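Local coordinates for protein beta-glucosidase (Chaetomella raphigera, PDB 6JXG) that probably hydrolyses terminal, non-reducing beta-D-glucosyl residues with release of beta-D-glucose, as a secreted family 3 glycoside hydrolase of cellulose breakdown, at residues L337-K342 with V498-W503; A18-T23 with A47-P52; A589-T594 with D611-V616. All blocks are in the same frame, centred on the assembly; numbering follows the deposited sequence.

How the contacts relate
The three contacts follow one another along the chain; none nests within or crosses another. Contact 2 comes first. It closes a loop by bringing the residues leading into helix 22-29 to the turn ahead of strand 55-57, at the edge of the TIM-barrel domain. Contact 1 closes a much longer loop of 155 residues and sets strand 335-339 on strand 498-503 in the sheet of the C-terminal family domain. Contact 3 closes a short loop between neighbouring strands of the beta sandwich. The centres of contacts 1 and 2 are about 61 Å apart, on opposite sides of the chain's centre. Contact 3 lies about 40 Å from contact 1 and about 49 Å from contact 2, centre to centre.

Contact 1: residues L337-K342 with V498-W503; sequences LTNKNK and VKAIVW
Strand 335-339 is an outermost strand of the mixed sheet in the glycosyl hydrolase family 3 C-terminal domain. It runs antiparallel to strand 498-503, which in turn runs parallel to strand 477-483. A classic beta bulge interrupts the pairing: Leu337 and Thr338 both face Ile501. Leu337 N gives a bond of 2.9 Å to Ile501 O, nearly along the C=O axis. Ile501 N returns a longer one, 3.2 Å to Thr338 O, with the donor above the carbonyl plane. Beyond the bulge, Asn339 and Ala500 form a non-hydrogen-bonded pair. Lys340 N then meets Lys499 O at 2.8 Å and almost straight, 173° at the hydrogen.

The Leu337 side chain runs beside Trp503, both pointing the same way. Its CB lies near Ile501 O. Its CG is anti to the carbonyl carbon, chi1 -63°, and rests on Trp503 CB. From there Leu337 CD1 reaches both CB and CE3 of Trp503, each at 3.8 Å, and comes obliquely to the indole. Leu337 CD1 also lies 4.3 Å from Ile501 CG2. The indole is held at its other end, where NE1 bonds to Tyr531 OH.

Thr338 crosses Ile501 obliquely. Thr338 OG1 occupies the crowded position between backbone N and carbonyl carbon, which places it 3.4 Å from Ile501 CG1. Leu493 and Ile492 of helix 490-493 cover the face that carries Thr338 and Ile501. On the other face Asn339 OD1 takes the N-H of Leu344, and so is tied to the loop that follows. The Lys340 side chain reaches across to the partner backbone: CB and CG pass Lys499 O, the chain bends at chi3 and chi4, and Lys340 CE comes to 3.0 Å from Val498 O.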
loop_
_atom_site.group_PDB
_atom_site.type_symbol
_atom_site.label_atom_id
_atom_site.label_comp_id
_atom_site.label_asym_id
_atom_site.label_seq_id
_atom_site.Cartn_x
_atom_site.Cartn_y
_atom_site.Cartn_z
ATOM N N LEU A 337 -20.435 0.377 -4.812
ATOM C CA LEU A 337 -21.069 0.096 -3.511
ATOM C C LEU A 337 -22.573 -0.092 -3.513
ATOM O O LEU A 337 -23.092 -0.948 -2.778
ATOM C CB LEU A 337 -20.704 1.165 -2.432
ATOM C CG LEU A 337 -19.196 1.243 -2.077
ATOM C CD1 LEU A 337 -18.959 2.390 -1.055
ATOM C CD2 LEU A 337 -18.621 -0.056 -1.505
ATOM N N THR A 338 -23.267 0.687 -4.316
ATOM C CA THR A 338 -24.731 0.540 -4.479
ATOM C C THR A 338 -25.026 0.822 -5.919
ATOM O O THR A 338 -24.313 1.580 -6.551
ATOM C CB THR A 338 -25.576 1.537 -3.619
ATOM O OG1 THR A 338 -25.279 2.869 -3.997
ATOM C CG2 THR A 338 -25.237 1.455 -2.165
ATOM N N ASN A 339 -26.112 0.246 -6.446
ATOM C CA ASN A 339 -26.571 0.522 -7.780
ATOM C C ASN A 339 -28.027 0.042 -7.908
ATOM O O ASN A 339 -28.267 -1.129 -8.064
ATOM C CB ASN A 339 -25.698 -0.271 -8.747
ATOM C CG ASN A 339 -25.959 0.081 -10.194
ATOM O OD1 ASN A 339 -26.552 1.103 -10.496
ATOM N ND2 ASN A 339 -25.529 -0.775 -11.107
ATOM N N LYS A 340 -28.965 0.914 -7.714
ATOM C CA LYS A 340 -30.390 0.573 -7.703
ATOM C C LYS A 340 -30.968 0.552 -9.107
ATOM O O LYS A 340 -30.856 1.554 -9.819
ATOM C CB LYS A 340 -31.113 1.608 -6.897
ATOM C CG LYS A 340 -30.691 1.629 -5.438
ATOM C CD LYS A 340 -31.584 2.576 -4.650
ATOM C CE LYS A 340 -30.911 3.295 -3.492
ATOM N NZ LYS A 340 -31.193 2.639 -2.190
ATOM N N ASN A 341 -31.683 -0.555 -9.424
ATOM C CA ASN A 341 -32.128 -0.995 -10.781
ATOM C C ASN A 341 -31.375 -0.371 -11.888
ATOM O O ASN A 341 -31.914 0.319 -12.744
ATOM C CB ASN A 341 -33.607 -0.834 -11.004
ATOM C CG ASN A 341 -34.115 0.277 -10.210
ATOM O OD1 ASN A 341 -33.686 1.404 -10.435
ATOM N ND2 ASN A 341 -34.896 -0.030 -9.164
ATOM N N LYS A 342 -30.087 -0.662 -11.846
ATOM C CA LYS A 342 -29.235 -0.467 -12.979
ATOM C C LYS A 342 -29.126 0.990 -13.340
ATOM O O LYS A 342 -29.042 1.347 -14.543
ATOM C CB LYS A 342 -29.730 -1.290 -14.159
ATOM C CG LYS A 342 -29.924 -2.757 -13.819
ATOM C CD LYS A 342 -30.529 -3.484 -15.004
ATOM C CE LYS A 342 -29.525 -4.364 -15.683
ATOM N NZ LYS A 342 -29.808 -5.811 -15.515
ATOM N N VAL A 498 -30.392 8.844 -4.058
ATOM C CA VAL A 498 -29.018 8.321 -4.365
ATOM C C VAL A 498 -29.182 6.888 -4.855
ATOM O O VAL A 498 -29.598 5.961 -4.088
ATOM C CB VAL A 498 -28.094 8.394 -3.167
ATOM C CG1 VAL A 498 -26.754 7.652 -3.450
ATOM C CG2 VAL A 498 -27.797 9.858 -2.814
ATOM N N LYS A 499 -28.993 6.747 -6.146
ATOM C CA LYS A 499 -29.244 5.493 -6.835
ATOM C C LYS A 499 -27.971 4.669 -7.009
ATOM O O LYS A 499 -28.083 3.465 -7.182
ATOM C CB LYS A 499 -29.836 5.726 -8.234
ATOM C CG LYS A 499 -31.106 6.603 -8.255
ATOM C CD LYS A 499 -32.192 6.035 -7.357
ATOM C CE LYS A 499 -33.496 6.797 -7.515
ATOM N NZ LYS A 499 -34.315 6.402 -6.372
ATOM N N ALA A 500 -26.789 5.300 -6.983
ATOM C CA ALA A 500 -25.504 4.546 -7.101
ATOM C C ALA A 500 -24.391 5.281 -6.376
ATOM O O ALA A 500 -24.377 6.525 -6.307
ATOM C CB ALA A 500 -25.164 4.259 -8.540
ATOM N N ILE A 501 -23.535 4.513 -5.700
ATOM C CA ILE A 501 -22.378 5.066 -5.040
ATOM C C ILE A 501 -21.144 4.325 -5.616
ATOM O O ILE A 501 -21.038 3.100 -5.525
ATOM C CB ILE A 501 -22.447 4.908 -3.518
ATOM C CG1 ILE A 501 -23.660 5.635 -2.959
ATOM C CG2 ILE A 501 -21.223 5.503 -2.869
ATOM C CD1 ILE A 501 -23.779 5.419 -1.484
ATOM N N VAL A 502 -20.250 5.104 -6.226
ATOM C CA VAL A 502 -19.010 4.589 -6.792
ATOM C C VAL A 502 -17.835 4.988 -5.918
ATOM O O VAL A 502 -17.549 6.158 -5.802
ATOM C CB VAL A 502 -18.826 5.189 -8.172
ATOM C CG1 VAL A 502 -17.545 4.681 -8.773
ATOM C CG2 VAL A 502 -20.116 4.937 -9.007
ATOM N N TRP A 503 -17.207 4.015 -5.247
ATOM C CA TRP A 503 -16.037 4.246 -4.416
ATOM C C TRP A 503 -14.820 4.175 -5.357
ATOM O O TRP A 503 -14.250 3.091 -5.631
ATOM C CB TRP A 503 -16.013 3.192 -3.324
ATOM C CG TRP A 503 -15.065 3.391 -2.303
ATOM C CD1 TRP A 503 -13.849 2.777 -2.221
ATOM C CD2 TRP A 503 -15.217 4.193 -1.131
ATOM N NE1 TRP A 503 -13.206 3.206 -1.097
ATOM C CE2 TRP A 503 -14.028 4.059 -0.384
ATOM C CE3 TRP A 503 -16.217 5.018 -0.646
ATOM C CZ2 TRP A 503 -13.811 4.740 0.773
ATOM C CZ3 TRP A 503 -15.995 5.720 0.515
ATOM C CH2 TRP A 503 -14.812 5.576 1.219
#

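Contact 2: residues A18-T23 with A47-P52; sequences AKLSNT and ASIGLP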
loop_
_atom_site.group_PDB
_atom_site.type_symbol
_atom_site.label_atom_id
_atom_site.label_comp_id
_atom_site.label_asym_id
_atom_site.label_seq_id
_atom_site.Cartn_x
_atom_site.Cartn_y
_atom_site.Cartn_z
ATOM N N ALA A 18 36.963 -5.856 1.141
ATOM C CA ALA A 18 38.385 -6.046 1.384
ATOM C C ALA A 18 39.268 -4.908 0.743
ATOM O O ALA A 18 40.380 -4.694 1.136
ATOM C CB ALA A 18 38.796 -7.397 0.859
ATOM N N LYS A 19 38.751 -4.165 -0.197
ATOM C CA LYS A 19 39.486 -3.066 -0.801
ATOM C C LYS A 19 39.262 -1.713 -0.166
ATOM O O LYS A 19 39.795 -0.739 -0.649
ATOM C CB LYS A 19 39.131 -2.971 -2.240
ATOM C CG LYS A 19 39.388 -4.308 -2.872
ATOM C CD LYS A 19 39.766 -4.181 -4.295
ATOM C CE LYS A 19 38.616 -3.819 -5.148
ATOM N NZ LYS A 19 39.234 -3.150 -6.344
ATOM N N LEU A 20 38.439 -1.647 0.863
ATOM C CA LEU A 20 37.983 -0.354 1.384
ATOM C C LEU A 20 38.694 0.107 2.606
ATOM O O LEU A 20 39.004 -0.678 3.484
ATOM C CB LEU A 20 36.487 -0.436 1.712
ATOM C CG LEU A 20 35.548 -0.729 0.581
ATOM C CD1 LEU A 20 34.109 -0.666 1.029
ATOM C CD2 LEU A 20 35.789 0.246 -0.588
ATOM N N SER A 21 38.937 1.411 2.699
ATOM C CA SER A 21 39.384 1.979 3.962
ATOM C C SER A 21 38.218 2.190 4.901
ATOM O O SER A 21 37.088 2.109 4.501
ATOM C CB SER A 21 40.026 3.299 3.703
ATOM O OG SER A 21 39.007 4.229 3.337
ATOM N N ASN A 22 38.508 2.539 6.151
ATOM C CA ASN A 22 37.431 2.860 7.079
ATOM C C ASN A 22 36.731 4.139 6.706
ATOM O O ASN A 22 35.526 4.229 6.844
ATOM C CB ASN A 22 37.929 2.945 8.518
ATOM C CG ASN A 22 37.588 1.719 9.306
ATOM O OD1 ASN A 22 37.202 0.670 8.761
ATOM N ND2 ASN A 22 37.722 1.837 10.585
ATOM N N THR A 23 37.448 5.111 6.156
ATOM C CA THR A 23 36.759 6.284 5.658
ATOM C C THR A 23 35.873 5.940 4.450
ATOM O O THR A 23 34.772 6.510 4.314
ATOM C CB THR A 23 37.694 7.498 5.403
ATOM O OG1 THR A 23 38.522 7.203 4.305
ATOM C CG2 THR A 23 38.602 7.801 6.574
ATOM N N ALA A 47 35.168 5.268 -5.756
ATOM C CA ALA A 47 35.646 4.988 -7.102
ATOM C C ALA A 47 36.454 3.704 -7.123
ATOM O O ALA A 47 36.395 3.009 -8.110
ATOM C CB ALA A 47 36.444 6.173 -7.656
ATOM N N SER A 48 37.117 3.349 -6.024
ATOM C CA SER A 48 37.981 2.134 -6.026
ATOM C C SER A 48 37.183 0.851 -6.267
ATOM O O SER A 48 37.731 -0.109 -6.730
ATOM C CB SER A 48 38.768 1.952 -4.720
ATOM O OG SER A 48 37.838 1.844 -3.648
ATOM N N ILE A 49 35.878 0.840 -6.011
ATOM C CA ILE A 49 35.077 -0.345 -6.322
ATOM C C ILE A 49 34.005 -0.074 -7.364
ATOM O O ILE A 49 33.088 -0.922 -7.567
ATOM C CB ILE A 49 34.473 -0.960 -5.037
ATOM C CG1 ILE A 49 33.606 0.071 -4.284
ATOM C CG2 ILE A 49 35.562 -1.488 -4.102
ATOM C CD1 ILE A 49 32.695 -0.561 -3.222
ATOM N N GLY A 50 34.073 1.118 -8.009
ATOM C CA GLY A 50 33.107 1.487 -9.046
ATOM C C GLY A 50 31.713 1.729 -8.480
ATOM O O GLY A 50 30.708 1.557 -9.143
ATOM N N LEU A 51 31.631 2.069 -7.190
ATOM C CA LEU A 51 30.332 2.337 -6.576
ATOM C C LEU A 51 29.950 3.788 -6.859
ATOM O O LEU A 51 30.692 4.692 -6.471
ATOM C CB LEU A 51 30.457 2.167 -5.072
ATOM C CG LEU A 51 29.127 2.270 -4.285
ATOM C CD1 LEU A 51 28.291 0.992 -4.501
ATOM C CD2 LEU A 51 29.452 2.373 -2.809
ATOM N N PRO A 52 28.787 4.013 -7.447
ATOM C CA PRO A 52 28.364 5.419 -7.654
ATOM C C PRO A 52 27.933 6.099 -6.384
ATOM O O PRO A 52 27.913 5.495 -5.336
ATOM C CB PRO A 52 27.191 5.299 -8.601
ATOM C CG PRO A 52 26.524 4.006 -8.189
ATOM C CD PRO A 52 27.693 3.067 -7.770
#
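Segment 47-52 enters the contact as a short 3-10 turn at the surface of the molecule, ahead of strand 55-57 of the TIM-barrel domain. Gly50 N donates to Ala47 O at 3.0 Å and closes the turn. Ser48 follows with its OG in the crowded position between backbone N and carbonyl carbon. Ser48 OG lies 4.0 Å from Leu20 CD2. Ser48 O receives Lys19 NZ at 3.4 Å, a weak hydrogen bond.

Ile49 carries the apolar part. Its CG1 takes the crowded position, so CG2 stands anti to the carbonyl carbon and meets the other segment. Leu20 crosses Ile49 at about a right angle, and Leu20 CD2 touches Ile49 CG2 at 3.9 Å. The Lys19 chain slides past Ile49 in the opposite direction. A bend at chi3 brings Lys19 CE to 4.0 Å from Ile49 CG2. One methyl thus meets both Leu20 and Lys19.

Gly50 has a positive phi, 69°, which glycine adopts easily. With Leu51 it faces Val46 in a G1 beta bulge. Leu51 turns to the interior and packs on Ile28 of helix 22-29 and on Leu289 and Trp292 of helix 278-294. Leu20 reaches Val285 of the same helix, so both segments share its cover. Just after Leu20, Ser21 is the N-cap of helix 22-29.

The contact is small and mostly apolar. Its one hydrogen bond is weak and comes from an exposed lysine, so the hold probably rests mainly on apolar contact among Leu20, Ile49 and the carbon chain of Lys19.

Contact 3: residues A589-T594 with D611-V616; sequences AKYSDT and DIVATV
Tyr591 sits off a staggered position, chi1 -125°, and chi1 -61° puts Val613 CG2 in the crowded position between backbone N and carbonyl carbon, on the side of Tyr591 CE2. The two side chains lie side by side. They belong to an antiparallel strand pair in the beta sandwich of the fibronectin type III-like domain. Lys590 and Thr615 form a hydrogen-bonded pair, N to O both ways.

Tyr591 CE2 touches Val613 CB at 4.0 Å, while Tyr591 CD2 comes obliquely to 3.2 Å from Val613 O. Leu675 and Leu710 also touch the tyrosine. An alanine at Tyr591 would lose the ring and would probably loosen the packing against Val613, Ala614, Leu675 and Leu710.

Toward strand 663-671, Val613 and Ala614 both face Leu670 in a classic beta bulge. Where strand 582-591 ends, Ser592 N and Asp593 N both donate to Val613 O, at 2.8 and 3.1 Å, each from above its carbonyl plane. Ser592 OG adds a weak bond. Asp611 makes a salt bridge to Arg672, and Asp593 OD2 bonds to Ser595. One water donates to both Asp593 OD1, at 2.7 Å, and Ile612 O, at 2.9 Å.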
loop_
_atom_site.group_PDB
_atom_site.type_symbol
_atom_site.label_atom_id
_atom_site.label_comp_id
_atom_site.label_asym_id
_atom_site.label_seq_id
_atom_site.Cartn_x
_atom_site.Cartn_y
_atom_site.Cartn_z
ATOM N N ALA A 589 -10.930 -29.195 -1.599
ATOM C CA ALA A 589 -9.908 -28.863 -0.648
ATOM C C ALA A 589 -9.071 -30.093 -0.509
ATOM O O ALA A 589 -9.636 -31.179 -0.397
ATOM C CB ALA A 589 -10.508 -28.507 0.704
ATOM N N LYS A 590 -7.750 -29.965 -0.630
ATOM C CA LYS A 590 -6.873 -31.139 -0.602
ATOM C C LYS A 590 -5.560 -30.758 0.057
ATOM O O LYS A 590 -4.945 -29.777 -0.294
ATOM C CB LYS A 590 -6.620 -31.649 -2.015
ATOM C CG LYS A 590 -5.457 -32.636 -2.129
ATOM C CD LYS A 590 -5.310 -33.188 -3.560
ATOM C CE LYS A 590 -5.987 -34.556 -3.662
ATOM N NZ LYS A 590 -5.329 -35.461 -4.646
ATOM N N TYR A 591 -5.152 -31.519 1.050
ATOM C CA TYR A 591 -3.829 -31.352 1.604
ATOM C C TYR A 591 -2.861 -32.041 0.590
ATOM O O TYR A 591 -2.948 -33.220 0.349
ATOM C CB TYR A 591 -3.880 -31.975 2.998
ATOM C CG TYR A 591 -3.459 -31.089 4.142
ATOM C CD1 TYR A 591 -4.267 -30.850 5.263
ATOM C CD2 TYR A 591 -2.213 -30.556 4.131
ATOM C CE1 TYR A 591 -3.829 -30.018 6.319
ATOM C CE2 TYR A 591 -1.743 -29.765 5.166
ATOM C CZ TYR A 591 -2.523 -29.474 6.255
ATOM O OH TYR A 591 -1.848 -28.684 7.264
ATOM N N SER A 592 -1.972 -31.317 -0.059
ATOM C CA SER A 592 -1.084 -31.930 -0.973
ATOM C C SER A 592 0.259 -32.293 -0.293
ATOM O O SER A 592 1.013 -33.073 -0.826
ATOM C CB SER A 592 -0.890 -31.038 -2.176
ATOM O OG SER A 592 -0.498 -29.739 -1.769
ATOM N N ASP A 593 0.529 -31.779 0.896
ATOM C CA ASP A 593 1.784 -32.056 1.633
ATOM C C ASP A 593 1.450 -32.099 3.104
ATOM O O ASP A 593 1.346 -31.045 3.774
ATOM C CB ASP A 593 2.926 -30.980 1.400
ATOM C CG ASP A 593 4.191 -31.244 2.259
ATOM O OD1 ASP A 593 5.099 -30.368 2.421
ATOM O OD2 ASP A 593 4.286 -32.365 2.795
ATOM N N THR A 594 1.303 -33.318 3.637
ATOM C CA THR A 594 1.033 -33.522 5.078
ATOM C C THR A 594 2.319 -33.675 5.946
ATOM O O THR A 594 2.245 -33.829 7.163
ATOM C CB THR A 594 0.075 -34.736 5.281
ATOM O OG1 THR A 594 0.537 -35.860 4.528
ATOM C CG2 THR A 594 -1.347 -34.371 4.719
ATOM N N ASP A 611 6.312 -23.400 2.052
ATOM C CA ASP A 611 5.924 -24.495 1.166
ATOM C C ASP A 611 4.387 -24.457 0.940
ATOM O O ASP A 611 3.636 -24.218 1.888
ATOM C CB ASP A 611 6.179 -25.859 1.845
ATOM C CG ASP A 611 7.677 -26.186 2.086
ATOM O OD1 ASP A 611 8.505 -25.702 1.330
ATOM O OD2 ASP A 611 7.950 -26.963 3.030
ATOM N N ILE A 612 3.923 -24.792 -0.261
ATOM C CA ILE A 612 2.523 -24.956 -0.516
ATOM C C ILE A 612 2.090 -26.317 0.051
ATOM O O ILE A 612 2.648 -27.329 -0.318
ATOM C CB ILE A 612 2.245 -24.851 -1.980
ATOM C CG1 ILE A 612 2.615 -23.445 -2.486
ATOM C CG2 ILE A 612 0.785 -25.194 -2.263
ATOM C CD1 ILE A 612 1.729 -22.361 -1.894
ATOM N N VAL A 613 1.196 -26.329 1.023
ATOM C CA VAL A 613 0.760 -27.584 1.668
ATOM C C VAL A 613 -0.642 -28.006 1.263
ATOM O O VAL A 613 -1.011 -29.152 1.462
ATOM C CB VAL A 613 0.913 -27.539 3.201
ATOM C CG1 VAL A 613 2.403 -27.331 3.548
ATOM C CG2 VAL A 613 0.114 -26.426 3.836
ATOM N N ALA A 614 -1.440 -27.108 0.685
ATOM C CA ALA A 614 -2.834 -27.444 0.370
ATOM C C ALA A 614 -3.358 -26.538 -0.704
ATOM O O ALA A 614 -2.830 -25.463 -0.935
ATOM C CB ALA A 614 -3.702 -27.281 1.611
ATOM N N THR A 615 -4.399 -26.984 -1.402
ATOM C CA THR A 615 -4.987 -26.182 -2.425
ATOM C C THR A 615 -6.505 -26.327 -2.342
ATOM O O THR A 615 -7.009 -27.430 -2.117
ATOM C CB THR A 615 -4.545 -26.701 -3.795
ATOM O OG1 THR A 615 -3.171 -26.431 -3.959
ATOM C CG2 THR A 615 -5.237 -25.970 -4.917
ATOM N N VAL A 616 -7.200 -25.202 -2.537
ATOM C CA VAL A 616 -8.652 -25.139 -2.507
ATOM C C VAL A 616 -9.100 -24.610 -3.878
ATOM O O VAL A 616 -8.398 -23.705 -4.456
ATOM C CB VAL A 616 -9.104 -24.180 -1.378
ATOM C CG1 VAL A 616 -10.584 -23.851 -1.442
ATOM C CG2 VAL A 616 -8.671 -24.713 -0.024
HETATM O O HOH W 1 5.067 -28.733 0.303
#